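Local coordinates for protein molybdopterin converting factor, subunit 1 (MoaD) (PDB 3RPF) that probably serves as the small, ubiquitin-like sulfur-carrier subunit of molybdopterin synthase, delivering sulfur to the catalytic subunit during molybdenum cofactor biosynthesis, at residues D[37-40]-D[41-44]. Numbering follows the deposited sequence.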
loop_
_atom_site.group_PDB
_atom_site.type_symbol
_atom_site.label_atom_id
_atom_site.label_comp_id
_atom_site.label_asym_id
_atom_site.label_seq_id
_atom_site.Cartn_x
_atom_site.Cartn_y
_atom_site.Cartn_z
ATOM N N LYS D 37 -2.361 12.935 -38.446
ATOM C CA LYS D 37 -3.764 13.317 -38.284
ATOM C C LYS D 37 -4.437 12.515 -37.168
ATOM O O LYS D 37 -5.325 13.018 -36.481
ATOM C CB LYS D 37 -4.533 13.173 -39.604
ATOM N N GLU D 38 -3.998 11.270 -36.995
ATOM C CA GLU D 38 -4.503 10.391 -35.942
ATOM C C GLU D 38 -4.182 10.941 -34.560
ATOM O O GLU D 38 -4.870 10.641 -33.584
ATOM C CB GLU D 38 -3.851 9.000 -36.061
ATOM C CG GLU D 38 -4.275 8.172 -37.271
ATOM C CD GLU D 38 -3.772 8.730 -38.599
ATOM O OE1 GLU D 38 -2.589 9.132 -38.680
ATOM O OE2 GLU D 38 -4.566 8.758 -39.568
ATOM N N TRP D 39 -3.131 11.749 -34.491
ATOM C CA TRP D 39 -2.428 11.995 -33.238
ATOM C C TRP D 39 -2.556 13.386 -32.623
ATOM O O TRP D 39 -2.586 13.524 -31.396
ATOM C CB TRP D 39 -0.937 11.664 -33.411
ATOM C CG TRP D 39 -0.681 10.200 -33.562
ATOM C CD1 TRP D 39 -0.154 9.561 -34.645
ATOM C CD2 TRP D 39 -0.965 9.182 -32.594
ATOM N NE1 TRP D 39 -0.081 8.209 -34.408
ATOM C CE2 TRP D 39 -0.576 7.950 -33.157
ATOM C CE3 TRP D 39 -1.510 9.192 -31.304
ATOM C CZ2 TRP D 39 -0.712 6.739 -32.471
ATOM C CZ3 TRP D 39 -1.643 7.993 -30.627
ATOM C CH2 TRP D 39 -1.246 6.784 -31.210
ATOM N N LEU D 40 -2.607 14.419 -33.456
ATOM C CA LEU D 40 -2.517 15.785 -32.940
ATOM C C LEU D 40 -3.654 16.162 -31.991
ATOM O O LEU D 40 -3.479 16.999 -31.103
ATOM C CB LEU D 40 -2.393 16.802 -34.078
ATOM C CG LEU D 40 -1.008 17.440 -34.203
ATOM C CD1 LEU D 40 0.009 16.439 -34.741
ATOM C CD2 LEU D 40 -1.075 18.671 -35.091
ATOM N N GLY D 41 -4.813 15.539 -32.171
ATOM C CA GLY D 41 -5.955 15.801 -31.311
ATOM C C GLY D 41 -5.768 15.353 -29.873
ATOM O O GLY D 41 -6.388 15.911 -28.969
ATOM N N VAL D 42 -4.912 14.357 -29.652
ATOM C CA VAL D 42 -4.791 13.724 -28.328
ATOM C C VAL D 42 -3.397 13.842 -27.699
ATOM O O VAL D 42 -3.204 13.469 -26.540
ATOM C CB VAL D 42 -5.161 12.231 -28.392
ATOM C CG1 VAL D 42 -6.567 12.051 -28.947
ATOM C CG2 VAL D 42 -4.147 11.475 -29.242
ATOM N N CYS D 43 -2.434 14.357 -28.463
ATOM C CA CYS D 43 -1.051 14.478 -28.000
ATOM C C CYS D 43 -0.781 15.753 -27.195
ATOM O O CYS D 43 -1.173 16.849 -27.602
ATOM C CB CYS D 43 -0.085 14.432 -29.193
ATOM S SG CYS D 43 0.278 12.774 -29.823
ATOM N N ALA D 44 -0.102 15.601 -26.059
ATOM C CA ALA D 44 0.445 16.738 -25.315
ATOM C C ALA D 44 1.847 17.023 -25.848
ATOM O O ALA D 44 2.422 16.182 -26.549
ATOM C CB ALA D 44 0.496 16.428 -23.818
#
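W39 meets V42 and C43 twice, through its carbonyl oxygen and through the near parts of its side chain, CB and the CE3 edge, and the short loop folds round this double contact. The carbonyl oxygen draws two amides: V42 N binds W39 O at 3.0 Å, with an N-H...O angle of 157°, from well above the carbonyl plane. C43 N adds a weak, more bent bond to the same oxygen, so one acceptor holds both consecutive peptide groups. The loop is a worked example of how a single carbonyl that closes a turn also gathers side chains around it. CG2 of V42, the methyl set between its own backbone N and carbonyl carbon, lies 3.4 Å from W39 O and 4.1 Å from W39 CE3, meeting the indole at its edge, near the ring plane, rather than over a face. C43 has SG anti to its own carbonyl carbon (chi1 -80°), which directs the sulfur back toward W39: SG is 3.9 Å from W39 CB and 5.4 Å from the centroid of the six-membered ring, an oblique sulfur-aromatic approach. A face of the ring is partly lined by E38 CB, 4.0 Å above its plane and shifted toward the rim. Beyond the turn, the W39 side chain packs on P10, I11 and P69, and on Y133 of the neighbouring catalytic subunit; L40, on the other hand, reaches Q31 and, on that same subunit, L147. A44 then enters the sheet, its backbone bonded to L68. With the V42 N to W39 O bond running from residue i+3 to residue i, and L40 and G41 both in the right-handed helical backbone conformation, the arrangement is a type I-like beta turn, here leading into strand 44-47 of the ubiquitin-like fold of the ThiS/MoaD family.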